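Local coordinates for protein fusarinine C esterase sidJ (PDB 6GUP) that hydrolyses the siderophore fusarinine C by its esterase activity, yielding fusarinine and iron, but does not cleave triacetylfusarinine C, at residues A[30-35]-A[62-66]; A[73-77]-A[88-93]; A[80-85]-A[227-233]. One frame throughout, in Å; residues are numbered along the deposited sequence.

Contact 1: residues A[30-35]-A[62-66]; sequences TTTTRK and LQPTE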
# COMPACT_ATOMS: atom_id res chain seq x y z
N THR A 30 15.88 12.54 10.23
CA THR A 30 16.19 13.92 9.87
C THR A 30 17.69 14.26 9.96
O THR A 30 18.07 15.36 9.56
CB THR A 30 15.43 14.91 10.78
OG1 THR A 30 15.85 14.74 12.15
CG2 THR A 30 13.93 14.69 10.69
N THR A 31 18.52 13.34 10.47
CA THR A 31 19.89 13.72 10.86
C THR A 31 21.02 12.69 10.63
O THR A 31 20.79 11.51 10.36
CB THR A 31 19.91 14.21 12.33
OG1 THR A 31 21.24 14.57 12.72
CG2 THR A 31 19.35 13.16 13.28
N THR A 32 22.24 13.22 10.74
CA THR A 32 23.51 12.49 10.64
C THR A 32 23.74 11.45 11.74
O THR A 32 24.51 10.51 11.55
CB THR A 32 24.68 13.50 10.74
OG1 THR A 32 24.32 14.74 10.12
CG2 THR A 32 25.95 12.97 10.09
N THR A 33 23.06 11.63 12.88
CA THR A 33 23.31 10.88 14.12
C THR A 33 23.33 9.36 13.94
O THR A 33 22.66 8.82 13.06
CB THR A 33 22.27 11.21 15.21
OG1 THR A 33 20.96 10.86 14.75
CG2 THR A 33 22.28 12.69 15.59
N ARG A 34 24.09 8.70 14.81
CA ARG A 34 24.27 7.26 14.76
C ARG A 34 23.00 6.55 15.25
O ARG A 34 22.41 6.95 16.26
CB ARG A 34 25.47 6.85 15.62
CG ARG A 34 26.09 5.52 15.26
CD ARG A 34 27.20 5.14 16.23
NE ARG A 34 27.18 3.71 16.55
CZ ARG A 34 27.66 2.73 15.78
NH1 ARG A 34 28.24 2.98 14.61
NH2 ARG A 34 27.57 1.47 16.20
N LYS A 35 22.59 5.51 14.52
CA LYS A 35 21.34 4.78 14.78
C LYS A 35 21.57 3.28 14.64
O LYS A 35 21.06 2.65 13.72
CB LYS A 35 20.26 5.20 13.77
CG LYS A 35 19.90 6.67 13.76
CD LYS A 35 19.18 7.09 15.02
CE LYS A 35 18.69 8.52 14.87
NZ LYS A 35 18.08 9.08 16.11
N LEU A 62 12.25 10.16 19.10
CA LEU A 62 13.41 9.30 18.82
C LEU A 62 14.57 10.00 18.08
O LEU A 62 15.60 9.36 17.84
CB LEU A 62 12.97 8.06 18.02
CG LEU A 62 11.98 7.09 18.68
CD1 LEU A 62 11.51 6.05 17.67
CD2 LEU A 62 12.58 6.41 19.90
N GLN A 63 14.42 11.28 17.73
CA GLN A 63 15.50 12.07 17.10
C GLN A 63 16.83 12.10 17.88
O GLN A 63 17.88 11.80 17.30
CB GLN A 63 15.04 13.50 16.78
CG GLN A 63 14.22 13.64 15.51
CD GLN A 63 13.69 15.04 15.28
OE1 GLN A 63 14.18 16.01 15.86
NE2 GLN A 63 12.69 15.16 14.41
N PRO A 64 16.80 12.46 19.18
CA PRO A 64 18.04 12.44 19.98
C PRO A 64 18.62 11.05 20.31
O PRO A 64 19.79 10.96 20.71
CB PRO A 64 17.63 13.15 21.28
CG PRO A 64 16.15 13.01 21.35
CD PRO A 64 15.70 13.09 19.93
N THR A 65 17.83 9.99 20.15
CA THR A 65 18.21 8.64 20.60
C THR A 65 19.05 7.90 19.56
O THR A 65 19.31 8.41 18.46
CB THR A 65 16.95 7.80 20.93
OG1 THR A 65 16.21 7.53 19.74
CG2 THR A 65 16.05 8.53 21.93
N GLU A 66 19.48 6.68 19.92
CA GLU A 66 20.17 5.76 19.00
C GLU A 66 19.21 4.79 18.27
O GLU A 66 19.66 3.81 17.66
CB GLU A 66 21.26 4.98 19.76
CG GLU A 66 22.49 5.81 20.08
CD GLU A 66 23.66 4.96 20.55
OE1 GLU A 66 23.47 4.13 21.45
OE2 GLU A 66 24.78 5.14 20.01
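The ammonium group of K35 organises this meeting of two loops. The CA-to-CB bond of K35 points away overall from residues 62-66, yet the side chain bends through two m rotamers and brings NZ back among their backbone carbonyls. K35 NZ donates to T65 O at 2.7 Å and to Q63 O at 3.0 Å, with a weak bond to L62 O, also at 3.0 Å; a further weak one reaches W67 O. The hydrogen-bond partners of the lysine charge here are peptide oxygens. These carbonyls can converge because residues 62-65 form a turn, closed by T65 N to L62 O at 3.3 Å. L62 O is shared further: T65 OG1 donates to it at 2.7 Å while weakly accepting from W67 N. On the other loop, T33 N makes a weak bond to T31 OG1 at 3.5 Å, whereas T33 OG1, covered by the contact, has no partner in the model. R34 and E66 attract without a salt bridge, NE and OE2 being 4.4 Å apart; R34 NH1 donates instead to F108 O. K35 CA lies 3.5 Å from E66 O in a CH...O contact, and T30 OG1 rests 3.8 Å from Q63 CD. The contact is partly buried at the edge of the alpha/beta-hydrolase fold, where the chain enters the parallel strands 37-42 and 67-72. Backbone bonding between E66 and H37 leads into that pairing, K35 O accepts from K104 of helix 86-108, and L62 packs on L346 and L349 of helix 335-353.

Contact 2: residues A[73-77]-A[88-93]; sequences TLTSS and RDTNEI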
# COMPACT_ATOMS: atom_id res chain seq x y z
N THR A 73 5.19 -1.78 4.32
CA THR A 73 4.08 -2.36 3.58
C THR A 73 4.21 -3.88 3.58
O THR A 73 5.33 -4.41 3.55
CB THR A 73 4.04 -1.88 2.12
OG1 THR A 73 5.27 -2.22 1.45
CG2 THR A 73 3.83 -0.37 2.05
N LEU A 74 3.07 -4.55 3.61
CA LEU A 74 2.97 -5.99 3.46
C LEU A 74 2.08 -6.23 2.23
O LEU A 74 1.58 -5.28 1.63
CB LEU A 74 2.34 -6.61 4.71
CG LEU A 74 2.97 -6.24 6.06
CD1 LEU A 74 2.06 -6.63 7.22
CD2 LEU A 74 4.34 -6.88 6.22
N THR A 75 1.89 -7.50 1.86
CA THR A 75 0.90 -7.85 0.84
C THR A 75 -0.51 -7.59 1.38
O THR A 75 -1.40 -7.17 0.64
CB THR A 75 1.04 -9.32 0.39
OG1 THR A 75 2.36 -9.55 -0.11
CG2 THR A 75 0.02 -9.68 -0.70
N SER A 76 -0.70 -7.83 2.68
CA SER A 76 -1.96 -7.56 3.36
C SER A 76 -2.32 -6.07 3.48
O SER A 76 -3.48 -5.74 3.74
CB SER A 76 -1.95 -8.20 4.75
OG SER A 76 -1.76 -9.59 4.64
N SER A 77 -1.33 -5.19 3.33
CA SER A 77 -1.59 -3.75 3.17
C SER A 77 -2.50 -3.48 1.96
O SER A 77 -3.41 -2.66 2.04
CB SER A 77 -0.28 -2.97 2.99
OG SER A 77 0.63 -3.25 4.04
N ARG A 88 1.67 -15.04 5.95
CA ARG A 88 2.37 -14.25 4.93
C ARG A 88 2.91 -12.93 5.50
O ARG A 88 4.02 -12.51 5.17
CB ARG A 88 1.44 -13.96 3.76
CG ARG A 88 2.11 -13.37 2.53
CD ARG A 88 1.06 -13.08 1.47
NE ARG A 88 0.01 -12.20 2.00
CZ ARG A 88 -1.26 -12.16 1.60
NH1 ARG A 88 -1.71 -12.94 0.63
NH2 ARG A 88 -2.09 -11.31 2.19
N ASP A 89 2.10 -12.27 6.34
CA ASP A 89 2.52 -11.07 7.09
C ASP A 89 3.82 -11.32 7.84
O ASP A 89 4.77 -10.54 7.75
CB ASP A 89 1.46 -10.66 8.11
CG ASP A 89 0.27 -9.97 7.49
OD1 ASP A 89 0.07 -10.09 6.26
OD2 ASP A 89 -0.46 -9.29 8.23
N THR A 90 3.83 -12.42 8.57
CA THR A 90 4.96 -12.84 9.38
C THR A 90 6.24 -13.08 8.55
O THR A 90 7.33 -12.69 8.98
CB THR A 90 4.56 -14.10 10.19
OG1 THR A 90 3.68 -13.70 11.25
CG2 THR A 90 5.74 -14.76 10.79
N ASN A 91 6.10 -13.72 7.39
CA ASN A 91 7.24 -13.96 6.49
C ASN A 91 7.85 -12.66 5.98
O ASN A 91 9.07 -12.53 5.89
CB ASN A 91 6.83 -14.82 5.29
CG ASN A 91 6.44 -16.24 5.67
OD1 ASN A 91 5.45 -16.77 5.16
ND2 ASN A 91 7.21 -16.86 6.55
N GLU A 92 6.98 -11.71 5.64
CA GLU A 92 7.41 -10.41 5.10
C GLU A 92 8.02 -9.51 6.17
O GLU A 92 8.95 -8.76 5.89
CB GLU A 92 6.24 -9.73 4.40
CG GLU A 92 5.85 -10.45 3.11
CD GLU A 92 4.50 -10.06 2.55
OE1 GLU A 92 3.78 -9.24 3.16
OE2 GLU A 92 4.14 -10.59 1.48
N ILE A 93 7.50 -9.59 7.40
CA ILE A 93 8.13 -8.92 8.55
C ILE A 93 9.55 -9.47 8.75
O ILE A 93 10.49 -8.70 8.92
CB ILE A 93 7.28 -9.07 9.84
CG1 ILE A 93 6.02 -8.22 9.74
CG2 ILE A 93 8.08 -8.66 11.08
CD1 ILE A 93 4.93 -8.57 10.73
O HOH W 1 1.21 -9.84 3.84
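S76 OG gives a very short hydrogen bond to D89 OD1, 2.5 Å, while accepting from R88 NH2 at 3.0 Å, so one hydroxyl links an acid and a base on the same helix. E92 grips the start of the short helix 75-78 with both carboxylate oxygens: T75 OG1 donates to OE2 at 2.6 Å and T75 N to OE1 at 2.9 Å. Water 1 fills the space between, accepting from S76 N (3.0 Å) and R88 NE (3.2 Å) and donating to D89 OD1 and E92 OE1, both at 2.7 Å. T75 CB covers one face of the R88 guanidinium, 3.5 Å from NE. Beyond this cluster L74 CD2 lies 4.1 Å from I93 CG1, and D89 and I93 both touch C128 of helix 125-134. Two acids are thus buried where strand 67-72 connects to crossover helix 86-108 of the alpha/beta-hydrolase fold: hydroxyls, the T75 amide and water 1 donate to their carboxylates, and R88 joins through S76 OG and water 1.

Contact 3: residues A[80-85]-A[227-233]; sequences SWGLGH and TPLSARR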
# COMPACT_ATOMS: atom_id res chain seq x y z
N SER A 80 -6.33 -6.27 2.10
CA SER A 80 -6.84 -6.18 3.48
C SER A 80 -8.16 -6.92 3.74
O SER A 80 -8.64 -6.96 4.87
CB SER A 80 -6.99 -4.71 3.87
OG SER A 80 -7.90 -4.05 3.00
N TRP A 81 -8.73 -7.53 2.69
CA TRP A 81 -10.07 -8.16 2.75
C TRP A 81 -10.02 -9.68 2.94
O TRP A 81 -11.06 -10.28 3.17
CB TRP A 81 -10.90 -7.81 1.49
CG TRP A 81 -10.08 -7.66 0.26
CD1 TRP A 81 -9.64 -6.48 -0.28
CD2 TRP A 81 -9.54 -8.70 -0.55
NE1 TRP A 81 -8.88 -6.73 -1.39
CE2 TRP A 81 -8.80 -8.09 -1.58
CE3 TRP A 81 -9.61 -10.10 -0.52
CZ2 TRP A 81 -8.13 -8.82 -2.57
CZ3 TRP A 81 -8.95 -10.84 -1.50
CH2 TRP A 81 -8.22 -10.19 -2.52
N GLY A 82 -8.84 -10.29 2.85
CA GLY A 82 -8.70 -11.76 2.88
C GLY A 82 -8.37 -12.36 4.24
O GLY A 82 -7.67 -11.74 5.04
N LEU A 83 -8.89 -13.56 4.48
CA LEU A 83 -8.56 -14.37 5.66
C LEU A 83 -7.33 -15.23 5.37
O LEU A 83 -7.01 -15.49 4.20
CB LEU A 83 -9.75 -15.28 6.05
CG LEU A 83 -9.62 -16.39 7.10
CD1 LEU A 83 -9.45 -15.85 8.51
CD2 LEU A 83 -10.84 -17.30 7.04
N GLY A 84 -6.64 -15.65 6.43
CA GLY A 84 -5.46 -16.51 6.31
C GLY A 84 -4.25 -15.70 5.87
O GLY A 84 -3.48 -16.15 5.01
N HIS A 85 -4.10 -14.52 6.46
CA HIS A 85 -3.09 -13.54 6.05
C HIS A 85 -1.88 -13.43 7.00
O HIS A 85 -0.83 -12.94 6.59
CB HIS A 85 -3.74 -12.17 5.86
CG HIS A 85 -4.11 -11.48 7.13
ND1 HIS A 85 -5.33 -11.66 7.75
CD2 HIS A 85 -3.42 -10.60 7.90
CE1 HIS A 85 -5.37 -10.92 8.85
NE2 HIS A 85 -4.23 -10.27 8.96
N THR A 227 -12.19 -1.15 6.69
CA THR A 227 -11.43 -1.73 5.58
C THR A 227 -12.37 -2.69 4.84
O THR A 227 -13.30 -3.23 5.45
CB THR A 227 -10.13 -2.43 6.08
OG1 THR A 227 -9.40 -2.98 4.98
CG2 THR A 227 -10.41 -3.54 7.07
N PRO A 228 -12.16 -2.90 3.51
CA PRO A 228 -13.02 -3.83 2.77
C PRO A 228 -12.96 -5.25 3.31
O PRO A 228 -11.95 -5.65 3.90
CB PRO A 228 -12.44 -3.77 1.34
CG PRO A 228 -11.06 -3.25 1.51
CD PRO A 228 -11.19 -2.24 2.61
N LEU A 229 -14.04 -6.01 3.12
CA LEU A 229 -14.16 -7.36 3.67
C LEU A 229 -14.67 -8.36 2.65
O LEU A 229 -15.72 -8.15 2.03
CB LEU A 229 -15.08 -7.35 4.89
CG LEU A 229 -14.58 -6.65 6.16
CD1 LEU A 229 -15.69 -6.60 7.20
CD2 LEU A 229 -13.35 -7.34 6.73
N SER A 230 -13.93 -9.45 2.49
CA SER A 230 -14.42 -10.63 1.77
C SER A 230 -15.41 -11.36 2.66
O SER A 230 -15.45 -11.15 3.88
CB SER A 230 -13.26 -11.56 1.39
OG SER A 230 -12.72 -12.22 2.52
N ALA A 231 -16.22 -12.21 2.04
CA ALA A 231 -17.19 -13.03 2.77
C ALA A 231 -16.51 -13.96 3.77
O ALA A 231 -16.97 -14.09 4.91
CB ALA A 231 -18.03 -13.84 1.79
N ARG A 232 -15.42 -14.60 3.34
CA ARG A 232 -14.66 -15.50 4.21
C ARG A 232 -14.03 -14.79 5.39
O ARG A 232 -14.02 -15.32 6.50
CB ARG A 232 -13.58 -16.25 3.42
CG ARG A 232 -14.15 -17.36 2.56
CD ARG A 232 -13.04 -18.21 1.95
NE ARG A 232 -12.26 -17.48 0.96
CZ ARG A 232 -11.29 -18.02 0.21
NH1 ARG A 232 -10.98 -19.31 0.32
NH2 ARG A 232 -10.64 -17.27 -0.67
N ARG A 233 -13.50 -13.59 5.15
CA ARG A 233 -12.90 -12.81 6.23
C ARG A 233 -13.95 -12.32 7.22
O ARG A 233 -13.72 -12.36 8.43
CB ARG A 233 -12.11 -11.62 5.70
CG ARG A 233 -11.19 -11.09 6.78
CD ARG A 233 -10.45 -9.81 6.46
NE ARG A 233 -10.15 -9.10 7.71
CZ ARG A 233 -9.38 -9.57 8.70
NH1 ARG A 233 -8.78 -10.76 8.63
NH2 ARG A 233 -9.21 -8.83 9.80
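W81 lays its indole edge against the ring of P228, CD1 4.0 Å from CG, and W81 CB lies 3.9 Å from L229 CA. Next to it, S230 is the N-cap of helix 231-238: its OG accepts from R233 N at 3.1 Å, the classic serine cap. The same residue holds the loop 80-85, since W81 O receives both S230 OG, at 2.6 Å, and S230 N, at 3.1 Å. The two segments run in the same sense here, W81 beside L229 and L83 beside R233. The helix belongs to the insertion between strands 159-163 and 278-283, the place where alpha/beta hydrolases commonly carry a cap, and the contact ties that insertion to the loop ahead of helix 86-108. W81 also packs on D211 and L213 of strand 211-213 and on L213 of the second subunit, so it reaches the dimer interface. R233 runs along the loop, its CD 3.7 Å from both S80 O and G82 O and its NH1 3.4 Å from H85 CE1; its charge is paired with D249, as that of R232 is with D211. L83 CD2 lies 3.8 Å from R232 O. At the far end S80 OG, 3.6 Å from P228 CG, donates to T227 OG1 at 2.7 Å.

How the contacts relate
From the N terminus, contact 1 comes first: it closes a loop holding strand 37-42 and helix 55-61, and ends before the others begin. Strand 67-72 then leads into contact 2, which spans ten residues to join the short helix 75-78 to helix 86-108. Contact 3 starts inside that span and reaches 141 residues ahead, so contacts 2 and 3 cross along the chain. They also touch, S76 OG lying 3.5 Å from H85 CB, and together connect the sheet's flanking helix with the helical insertion. Contact 1 stands apart, its centre about 38 Å from that of contact 3, across the chain's centre.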